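PDB 2UVF: exopolygalacturonase from Yersinia enterocolitica, which probably hydrolyses galacturonic acid residues from the ends of pectin-derived polygalacturonate chains, as a family 28 glycoside hydrolase with exo-activity. Local coordinates for residues 424-429 / 449-454; 290-295 / 373-378; 201-206 / 243-248. One frame throughout, in Å; residues are numbered along the deposited sequence.

Contact 1: 424-429 / 449-454; sequences AWLFNN and EDILAE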
loop_
_atom_site.group_PDB
_atom_site.type_symbol
_atom_site.label_atom_id
_atom_site.label_comp_id
_atom_site.label_asym_id
_atom_site.label_seq_id
_atom_site.Cartn_x
_atom_site.Cartn_y
_atom_site.Cartn_z
ATOM N N ALA A 424 9.941 0.140 4.948
ATOM C CA ALA A 424 8.631 0.697 4.548
ATOM C C ALA A 424 8.098 1.691 5.591
ATOM O O ALA A 424 8.155 1.444 6.775
ATOM C CB ALA A 424 7.643 -0.413 4.340
ATOM N N TRP A 425 7.565 2.812 5.152
ATOM C CA TRP A 425 7.033 3.761 6.116
ATOM C C TRP A 425 5.626 4.138 5.673
ATOM O O TRP A 425 5.413 4.700 4.607
ATOM C CB TRP A 425 8.020 4.919 6.293
ATOM C CG TRP A 425 7.708 5.981 7.294
ATOM C CD1 TRP A 425 6.929 5.891 8.411
ATOM C CD2 TRP A 425 8.195 7.323 7.248
ATOM N NE1 TRP A 425 6.885 7.113 9.064
ATOM C CE2 TRP A 425 7.671 8.002 8.374
ATOM C CE3 TRP A 425 9.035 8.019 6.362
ATOM C CZ2 TRP A 425 7.963 9.342 8.637
ATOM C CZ3 TRP A 425 9.325 9.357 6.626
ATOM C CH2 TRP A 425 8.792 10.002 7.759
ATOM N N LEU A 426 4.649 3.731 6.461
ATOM C CA LEU A 426 3.249 3.878 6.021
ATOM C C LEU A 426 2.523 4.787 6.999
ATOM O O LEU A 426 2.226 4.373 8.100
ATOM C CB LEU A 426 2.557 2.499 5.915
ATOM C CG LEU A 426 3.176 1.331 5.100
ATOM C CD1 LEU A 426 3.699 1.776 3.726
ATOM C CD2 LEU A 426 4.265 0.611 5.875
ATOM N N PHE A 427 2.261 6.031 6.594
ATOM C CA PHE A 427 1.702 7.029 7.505
ATOM C C PHE A 427 0.618 7.927 6.884
ATOM O O PHE A 427 0.595 8.129 5.685
ATOM C CB PHE A 427 2.828 7.856 8.178
ATOM C CG PHE A 427 3.669 8.686 7.217
ATOM C CD1 PHE A 427 3.375 10.034 6.999
ATOM C CD2 PHE A 427 4.771 8.132 6.562
ATOM C CE1 PHE A 427 4.149 10.828 6.129
ATOM C CE2 PHE A 427 5.555 8.903 5.677
ATOM C CZ PHE A 427 5.242 10.251 5.462
ATOM N N ASN A 428 -0.261 8.463 7.727
ATOM C CA ASN A 428 -1.314 9.401 7.313
ATOM C C ASN A 428 -2.223 8.880 6.191
ATOM O O ASN A 428 -2.627 9.631 5.295
ATOM C CB ASN A 428 -0.726 10.784 6.960
ATOM C CG ASN A 428 0.041 11.420 8.123
ATOM O OD1 ASN A 428 -0.114 11.019 9.291
ATOM N ND2 ASN A 428 0.854 12.416 7.811
ATOM N N ASN A 429 -2.528 7.586 6.244
ATOM C CA ASN A 429 -3.423 6.955 5.256
ATOM C C ASN A 429 -4.736 6.709 5.886
ATOM O O ASN A 429 -4.833 6.550 7.128
ATOM C CB ASN A 429 -2.853 5.618 4.741
ATOM C CG ASN A 429 -1.517 5.793 4.088
ATOM O OD1 ASN A 429 -1.447 6.354 3.025
ATOM N ND2 ASN A 429 -0.435 5.348 4.748
ATOM N N GLU A 449 11.049 -6.801 6.226
ATOM C CA GLU A 449 11.666 -6.221 7.407
ATOM C C GLU A 449 11.719 -4.694 7.406
ATOM O O GLU A 449 11.676 -4.058 6.353
ATOM C CB GLU A 449 13.083 -6.787 7.561
ATOM C CG GLU A 449 14.041 -6.332 6.462
ATOM C CD GLU A 449 15.316 -7.168 6.376
ATOM O OE1 GLU A 449 15.416 -8.220 7.056
ATOM O OE2 GLU A 449 16.206 -6.755 5.612
ATOM N N ASP A 450 11.846 -4.137 8.613
ATOM C CA ASP A 450 11.985 -2.701 8.832
ATOM C C ASP A 450 10.759 -1.957 8.319
ATOM O O ASP A 450 10.889 -1.033 7.524
ATOM C CB ASP A 450 13.256 -2.124 8.172
ATOM C CG ASP A 450 14.547 -2.897 8.517
ATOM O OD1 ASP A 450 14.587 -3.702 9.487
ATOM O OD2 ASP A 450 15.554 -2.657 7.791
ATOM N N ILE A 451 9.588 -2.367 8.805
ATOM C CA ILE A 451 8.284 -1.836 8.391
ATOM C C ILE A 451 7.697 -0.999 9.535
ATOM O O ILE A 451 7.518 -1.505 10.645
ATOM C CB ILE A 451 7.267 -3.000 8.048
ATOM C CG1 ILE A 451 7.865 -4.091 7.120
ATOM C CG2 ILE A 451 5.953 -2.465 7.503
ATOM C CD1 ILE A 451 8.373 -3.618 5.721
ATOM N N LEU A 452 7.385 0.270 9.258
ATOM C CA LEU A 452 6.725 1.156 10.247
ATOM C C LEU A 452 5.387 1.764 9.771
ATOM O O LEU A 452 5.356 2.607 8.876
ATOM C CB LEU A 452 7.695 2.253 10.771
ATOM C CG LEU A 452 7.130 3.308 11.746
ATOM C CD1 LEU A 452 6.575 2.680 13.024
ATOM C CD2 LEU A 452 8.140 4.390 12.084
ATOM N N ALA A 453 4.288 1.334 10.391
ATOM C CA ALA A 453 2.947 1.839 10.065
ATOM C C ALA A 453 2.369 2.690 11.228
ATOM O O ALA A 453 1.907 2.159 12.244
ATOM C CB ALA A 453 2.006 0.669 9.696
ATOM N N GLU A 454 2.400 4.014 11.064
ATOM C CA GLU A 454 2.000 4.930 12.142
ATOM C C GLU A 454 1.069 6.005 11.651
ATOM O O GLU A 454 1.169 6.452 10.525
ATOM C CB GLU A 454 3.226 5.583 12.804
ATOM C CG GLU A 454 4.198 6.258 11.822
ATOM C CD GLU A 454 5.319 6.982 12.523
ATOM O OE1 GLU A 454 5.345 6.953 13.774
ATOM O OE2 GLU A 454 6.179 7.576 11.825
#
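Strands 424-427 and 449-454 run side by side in the same direction, their axes 4.7 Å apart. Main-chain bonds alternate between them: Leu-452 N donates to Ala-424 O, and Leu-426 N reaches Leu-452 O over 2.8 Å in a nearly straight bond (175°). Such parallel pairing of successive turns is the hallmark of the right-handed beta-helix of family 28. Small and branched apolar residues suit the face turned to its interior. There Ala-424 CB touches Ile-451 CD1 at 3.6 Å, Leu-426 CD2 meets Ile-451 CG2 at 3.9 Å, and Phe-407 of strand 405-408 packs against all three.

On the other face Glu-454 can be followed outward. From CB, CG takes the crowded position between backbone N and carbonyl carbon (chi1 52°), which places CG 4.2 Å from Phe-427 CB. The chain is extended beyond CG and carries the carboxylate obliquely past the indole of Trp-425. OE2 then accepts Trp-425 NE1 at 2.9 Å on its anti lone pair, nearly in the indole plane, and a second bond from Gln-113. OE1 forms a salt bridge with Arg-483, which should favour the ionised acid. Trp-425, with CG anti to its backbone N, also brings CD1 to Leu-452 CD2 at 4.1 Å, while one face of its indole receives Phe-427 CE2, 3.4 Å above the plane.

Contact 2: 290-295 / 373-378; sequences LPQYVA and QTYDAN. With NI (nickel (II) ion), chain K; SO4 (sulfate ion), chain I; SO4 (sulfate ion), chain G.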
loop_
_atom_site.group_PDB
_atom_site.type_symbol
_atom_site.label_atom_id
_atom_site.label_comp_id
_atom_site.label_asym_id
_atom_site.label_seq_id
_atom_site.Cartn_x
_atom_site.Cartn_y
_atom_site.Cartn_z
ATOM N N LEU A 290 -18.721 5.961 -4.090
ATOM C CA LEU A 290 -17.696 4.941 -4.381
ATOM C C LEU A 290 -18.181 3.937 -5.414
ATOM O O LEU A 290 -19.291 3.411 -5.265
ATOM C CB LEU A 290 -17.359 4.153 -3.120
ATOM C CG LEU A 290 -16.446 4.795 -2.107
ATOM C CD1 LEU A 290 -16.386 3.879 -0.918
ATOM C CD2 LEU A 290 -15.066 5.015 -2.714
ATOM N N PRO A 291 -17.336 3.628 -6.439
ATOM C CA PRO A 291 -17.658 2.533 -7.364
ATOM C C PRO A 291 -17.527 1.176 -6.704
ATOM O O PRO A 291 -16.647 0.985 -5.849
ATOM C CB PRO A 291 -16.597 2.666 -8.474
ATOM C CG PRO A 291 -15.420 3.273 -7.788
ATOM C CD PRO A 291 -16.059 4.282 -6.803
ATOM N N GLN A 292 -18.391 0.243 -7.100
ATOM C CA GLN A 292 -18.363 -1.109 -6.570
ATOM C C GLN A 292 -18.204 -2.082 -7.737
ATOM O O GLN A 292 -18.999 -2.059 -8.661
ATOM C CB GLN A 292 -19.661 -1.399 -5.807
ATOM C CG GLN A 292 -19.960 -0.372 -4.694
ATOM C CD GLN A 292 -19.198 -0.680 -3.431
ATOM O OE1 GLN A 292 -18.107 -0.137 -3.180
ATOM N NE2 GLN A 292 -19.751 -1.559 -2.628
ATOM N N TYR A 293 -17.169 -2.918 -7.685
ATOM C CA TYR A 293 -16.865 -3.860 -8.749
ATOM C C TYR A 293 -17.241 -5.261 -8.299
ATOM O O TYR A 293 -17.136 -5.599 -7.104
ATOM C CB TYR A 293 -15.397 -3.733 -9.165
ATOM C CG TYR A 293 -15.077 -2.352 -9.693
ATOM C CD1 TYR A 293 -15.556 -1.942 -10.949
ATOM C CD2 TYR A 293 -14.349 -1.429 -8.923
ATOM C CE1 TYR A 293 -15.308 -0.672 -11.433
ATOM C CE2 TYR A 293 -14.074 -0.137 -9.407
ATOM C CZ TYR A 293 -14.563 0.233 -10.659
ATOM O OH TYR A 293 -14.294 1.486 -11.167
ATOM N N VAL A 294 -17.746 -6.060 -9.243
ATOM C CA VAL A 294 -18.261 -7.391 -8.905
ATOM C C VAL A 294 -17.168 -8.261 -8.266
ATOM O O VAL A 294 -16.003 -8.238 -8.717
ATOM C CB VAL A 294 -18.918 -8.102 -10.156
ATOM C CG1 VAL A 294 -17.880 -8.443 -11.216
ATOM C CG2 VAL A 294 -19.706 -9.351 -9.737
ATOM N N ALA A 295 -17.552 -9.001 -7.222
ATOM C CA ALA A 295 -16.683 -10.003 -6.585
ATOM C C ALA A 295 -16.809 -11.382 -7.223
ATOM O O ALA A 295 -17.825 -12.079 -7.077
ATOM C CB ALA A 295 -16.915 -10.073 -5.052
ATOM N N GLN A 373 -9.903 2.799 -5.615
ATOM C CA GLN A 373 -11.306 2.468 -5.569
ATOM C C GLN A 373 -11.525 1.209 -6.427
ATOM O O GLN A 373 -11.917 1.281 -7.606
ATOM C CB GLN A 373 -12.147 3.656 -6.072
ATOM C CG GLN A 373 -11.937 5.016 -5.346
ATOM C CD GLN A 373 -12.724 6.141 -6.023
ATOM O OE1 GLN A 373 -12.937 6.118 -7.240
ATOM N NE2 GLN A 373 -13.171 7.109 -5.245
ATOM N N THR A 374 -11.261 0.052 -5.821
ATOM C CA THR A 374 -11.200 -1.208 -6.553
ATOM C C THR A 374 -11.945 -2.315 -5.820
ATOM O O THR A 374 -11.732 -3.480 -6.104
ATOM C CB THR A 374 -9.742 -1.664 -6.825
ATOM O OG1 THR A 374 -9.104 -2.047 -5.601
ATOM C CG2 THR A 374 -8.917 -0.546 -7.463
ATOM N N TYR A 375 -12.811 -1.947 -4.874
ATOM C CA TYR A 375 -13.657 -2.905 -4.186
ATOM C C TYR A 375 -14.733 -3.282 -5.176
ATOM O O TYR A 375 -15.313 -2.377 -5.785
ATOM C CB TYR A 375 -14.294 -2.277 -2.938
ATOM C CG TYR A 375 -15.111 -3.259 -2.132
ATOM C CD1 TYR A 375 -14.496 -4.103 -1.218
ATOM C CD2 TYR A 375 -16.495 -3.358 -2.291
ATOM C CE1 TYR A 375 -15.216 -5.022 -0.497
ATOM C CE2 TYR A 375 -17.221 -4.255 -1.543
ATOM C CZ TYR A 375 -16.566 -5.080 -0.642
ATOM O OH TYR A 375 -17.265 -6.007 0.106
ATOM N N ASP A 376 -15.002 -4.572 -5.383
ATOM C CA ASP A 376 -14.306 -5.696 -4.740
ATOM C C ASP A 376 -13.651 -6.585 -5.821
ATOM O O ASP A 376 -13.954 -7.769 -5.923
ATOM C CB ASP A 376 -15.309 -6.517 -3.919
ATOM C CG ASP A 376 -14.645 -7.434 -2.935
ATOM O OD1 ASP A 376 -15.352 -8.271 -2.330
ATOM O OD2 ASP A 376 -13.410 -7.330 -2.755
ATOM N N ALA A 377 -12.775 -5.989 -6.623
ATOM C CA ALA A 377 -12.078 -6.683 -7.698
ATOM C C ALA A 377 -11.164 -7.795 -7.151
ATOM O O ALA A 377 -10.253 -7.520 -6.356
ATOM C CB ALA A 377 -11.306 -5.690 -8.538
ATOM N N ASN A 378 -11.446 -9.041 -7.539
ATOM C CA ASN A 378 -10.687 -10.214 -7.045
ATOM C C ASN A 378 -9.188 -10.060 -7.288
ATOM O O ASN A 378 -8.753 -9.850 -8.428
ATOM C CB ASN A 378 -11.202 -11.516 -7.664
ATOM C CG ASN A 378 -10.843 -12.766 -6.833
ATOM O OD1 ASN A 378 -10.625 -12.704 -5.619
ATOM N ND2 ASN A 378 -10.793 -13.906 -7.496
HETATM NI NI NI K . -12.091 -8.202 -1.352
HETATM S S SO4 I . -8.831 -15.423 -3.717
HETATM O O1 SO4 I . -9.507 -14.188 -3.322
HETATM O O2 SO4 I . -9.541 -16.543 -3.108
HETATM O O3 SO4 I . -8.866 -15.576 -5.171
HETATM O O4 SO4 I . -7.436 -15.387 -3.267
HETATM S S SO4 G . -12.427 9.514 -2.162
HETATM O O1 SO4 G . -11.429 10.493 -2.601
HETATM O O2 SO4 G . -13.667 10.221 -1.852
HETATM O O3 SO4 G . -12.705 8.494 -3.172
HETATM O O4 SO4 G . -11.909 8.839 -0.983
HETATM O O HOH W 1 -14.119 1.046 -4.326
HETATM O O HOH W 2 -14.068 -9.775 -8.983
HETATM O O HOH W 3 -13.883 -8.900 -0.273
HETATM O O HOH W 4 -12.136 -6.000 -0.362
HETATM O O HOH W 5 -12.147 -10.386 -2.576
#
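Tyr-375 and Asp-376 both hold CG anti to the backbone N (chi1 -176° and -164°), and the peptide bond joining them is cis. Asp-376 CB lies over the centre of the Tyr-375 ring, 3.5 Å above its plane. The cis peptide also turns its carbonyl and its N-H to the same side, so that both meet one residue of strand 289-293, which forms an antiparallel hairpin with 280-283. Tyr-293 N donates to Tyr-375 O at 2.7 Å, on a lone pair, and Asp-376 N returns a bond to Tyr-293 O at 2.9 Å, from above the carbonyl plane.

The Tyr-293 side chain, with CG anti to its carbonyl carbon (chi1 -61°), presents a ring edge to the loop leaving beta-helix strand 371-373, CE2 coming within 3.1 Å of Gln-373 O. The rigid ring of Pro-291 crosses the extended Gln-373 at about a right angle, CG lying 3.7 Å from Gln-373 CB. Gln-373, whose long aliphatic part suits that packing, satisfies its amide at the far end: OE1 accepts from Arg-350, and NE2 makes a weak bond to a sulfate. Water 1 links Pro-291 O to Tyr-375 N, the latter weakly.

Ala-295 CB, small enough to approach the carboxylate, sits 3.6 Å from Asp-376 OD1. Asp-376 binds nickel through OD2 at 2.1 Å; Gly-401 O and three waters complete the observed ligands. Water 3, one of these, donates to Asp-376 OD1 at 2.6 Å, so both carboxylate oxygens are engaged, and the metal probably keeps Asp-376 ionised while polarising water 3.

Contact 3: 201-206 / 243-248; sequences LWLKSD and SLINAI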
loop_
_atom_site.group_PDB
_atom_site.type_symbol
_atom_site.label_atom_id
_atom_site.label_comp_id
_atom_site.label_asym_id
_atom_site.label_seq_id
_atom_site.Cartn_x
_atom_site.Cartn_y
_atom_site.Cartn_z
ATOM N N LEU A 201 1.279 0.071 -22.015
ATOM C CA LEU A 201 2.218 1.133 -22.361
ATOM C C LEU A 201 3.501 0.853 -21.596
ATOM O O LEU A 201 3.474 0.171 -20.585
ATOM C CB LEU A 201 1.663 2.511 -21.971
ATOM C CG LEU A 201 0.252 2.894 -22.443
ATOM C CD1 LEU A 201 -0.340 3.986 -21.551
ATOM C CD2 LEU A 201 0.215 3.317 -23.924
ATOM N N TRP A 202 4.623 1.373 -22.084
ATOM C CA TRP A 202 5.927 1.024 -21.543
ATOM C C TRP A 202 6.684 2.305 -21.258
ATOM O O TRP A 202 6.984 3.083 -22.169
ATOM C CB TRP A 202 6.696 0.120 -22.519
ATOM C CG TRP A 202 5.894 -1.070 -22.960
ATOM C CD1 TRP A 202 4.973 -1.111 -23.978
ATOM C CD2 TRP A 202 5.923 -2.382 -22.390
ATOM N NE1 TRP A 202 4.423 -2.373 -24.069
ATOM C CE2 TRP A 202 4.985 -3.172 -23.106
ATOM C CE3 TRP A 202 6.643 -2.968 -21.341
ATOM C CZ2 TRP A 202 4.754 -4.526 -22.809
ATOM C CZ3 TRP A 202 6.415 -4.323 -21.049
ATOM C CH2 TRP A 202 5.479 -5.081 -21.789
ATOM N N LEU A 203 6.964 2.536 -19.980
ATOM C CA LEU A 203 7.594 3.768 -19.550
ATOM C C LEU A 203 9.097 3.625 -19.678
ATOM O O LEU A 203 9.615 2.535 -19.937
ATOM C CB LEU A 203 7.212 4.107 -18.096
ATOM C CG LEU A 203 5.741 4.340 -17.721
ATOM C CD1 LEU A 203 5.627 4.663 -16.260
ATOM C CD2 LEU A 203 5.106 5.451 -18.535
ATOM N N LYS A 204 9.791 4.738 -19.503
ATOM C CA LYS A 204 11.242 4.743 -19.533
ATOM C C LYS A 204 11.741 5.709 -18.478
ATOM O O LYS A 204 10.966 6.527 -17.953
ATOM C CB LYS A 204 11.766 5.144 -20.908
ATOM C CG LYS A 204 11.287 6.510 -21.407
ATOM C CD LYS A 204 12.451 7.254 -22.038
ATOM C CE LYS A 204 11.992 8.445 -22.843
ATOM N NZ LYS A 204 11.672 8.035 -24.242
ATOM N N SER A 205 13.034 5.592 -18.177
ATOM C CA SER A 205 13.707 6.420 -17.189
ATOM C C SER A 205 13.553 7.933 -17.428
ATOM O O SER A 205 13.294 8.377 -18.552
ATOM C CB SER A 205 15.183 6.029 -17.121
ATOM O OG SER A 205 15.299 4.649 -16.790
ATOM N N ASP A 206 13.708 8.699 -16.344
ATOM C CA ASP A 206 13.698 10.173 -16.372
ATOM C C ASP A 206 12.501 10.783 -17.102
ATOM O O ASP A 206 12.664 11.527 -18.080
ATOM C CB ASP A 206 15.035 10.705 -16.917
ATOM C CG ASP A 206 16.211 10.270 -16.073
ATOM O OD1 ASP A 206 16.259 10.634 -14.879
ATOM O OD2 ASP A 206 17.095 9.562 -16.594
ATOM N N SER A 243 0.891 -5.214 -17.674
ATOM C CA SER A 243 -0.124 -4.373 -17.049
ATOM C C SER A 243 -0.500 -3.245 -17.996
ATOM O O SER A 243 0.088 -3.107 -19.073
ATOM C CB SER A 243 0.422 -3.791 -15.739
ATOM O OG SER A 243 0.819 -4.823 -14.842
ATOM N N LEU A 244 -1.463 -2.422 -17.585
ATOM C CA LEU A 244 -1.828 -1.236 -18.333
ATOM C C LEU A 244 -0.638 -0.272 -18.426
ATOM O O LEU A 244 -0.373 0.301 -19.483
ATOM C CB LEU A 244 -3.044 -0.556 -17.685
ATOM C CG LEU A 244 -3.747 0.582 -18.428
ATOM C CD1 LEU A 244 -4.247 0.108 -19.809
ATOM C CD2 LEU A 244 -4.895 1.172 -17.594
ATOM N N ILE A 245 0.070 -0.097 -17.313
ATOM C CA ILE A 245 1.263 0.744 -17.286
ATOM C C ILE A 245 2.414 -0.076 -16.763
ATOM O O ILE A 245 2.297 -0.760 -15.740
ATOM C CB ILE A 245 1.081 2.037 -16.438
ATOM C CG1 ILE A 245 -0.034 2.908 -17.017
ATOM C CG2 ILE A 245 2.402 2.827 -16.337
ATOM C CD1 ILE A 245 -0.790 3.687 -15.990
ATOM N N ASN A 246 3.524 -0.020 -17.489
ATOM C CA ASN A 246 4.681 -0.844 -17.178
ATOM C C ASN A 246 5.967 -0.048 -17.105
ATOM O O ASN A 246 6.133 0.924 -17.815
ATOM C CB ASN A 246 4.870 -1.910 -18.256
ATOM C CG ASN A 246 3.664 -2.757 -18.454
ATOM O OD1 ASN A 246 3.480 -3.739 -17.756
ATOM N ND2 ASN A 246 2.842 -2.405 -19.432
ATOM N N ALA A 247 6.875 -0.489 -16.247
ATOM C CA ALA A 247 8.292 -0.180 -16.404
ATOM C C ALA A 247 9.039 -1.504 -16.245
ATOM O O ALA A 247 9.511 -1.837 -15.160
ATOM C CB ALA A 247 8.750 0.862 -15.388
ATOM N N ILE A 248 9.107 -2.269 -17.339
ATOM C CA ILE A 248 9.651 -3.640 -17.328
ATOM C C ILE A 248 10.705 -3.828 -18.418
ATOM O O ILE A 248 10.414 -3.683 -19.604
ATOM C CB ILE A 248 8.528 -4.733 -17.499
ATOM C CG1 ILE A 248 7.401 -4.534 -16.480
ATOM C CG2 ILE A 248 9.125 -6.163 -17.399
ATOM C CD1 ILE A 248 6.185 -5.424 -16.663
HETATM O O HOH W 6 9.117 -0.102 -19.874
#
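The two segments pair in parallel, Leu-201 beside Ile-245 and Trp-202 beside Asn-246, with Leu-201 N donating to Leu-244 O at 3.0 Å and Leu-203 N to Asn-246 O at 2.8 Å. Asn-246 is the key side chain. Its CG stands anti to the carbonyl carbon (chi1 -56°), which carries ND2 back to Leu-201 O, 2.9 Å away and 165° at the hydrogen; the backbone N of Asn-246 adds only a weak bond to that oxygen. ND2 also donates to Ser-243 O, while OD1 accepts from Ser-243 N at 3.0 Å. An amide, donor and acceptor at once, suits this buried turn.

Trp-202 lies alongside and covers the amide: ND2 sits over the centre of one indole face, 4.1 Å above the plane, with the two planes 21° apart. Ile-248 CB approaches the indole edge at CZ3. Among the apolar side chains, Leu-203 CD1 meets Ile-245 CG2 at 3.7 Å. Helix 173-181 packs on Leu-201 and Leu-203, and strand 258-264 touches Leu-203 and Ala-247. Strands 194-202 and 245-247 are thus neighbours in the wall of the parallel beta-helix, and 334-339 pairs in parallel beyond 245-247.

How the contacts relate
Along the chain contact 3 closes first, then contact 2, then contact 1. Their centres are 25 to 26 Å apart, and none touches another; the nearest atoms of contacts 2 and 3 are about 11 Å apart. Contacts 1 and 3 are both parallel strand pairings in the walls of the beta-helix, one in later turns and one in early turns beside helix 173-181. Contact 2 joins the strand of a small antiparallel hairpin to a loop that follows wall strand 371-373. The side chain of Ala-377 in that loop is about 10 Å from bound galacturonic acid. Regular coils thus form the scaffold, and the loop of contact 2 probably lies near the edge of the substrate-binding region.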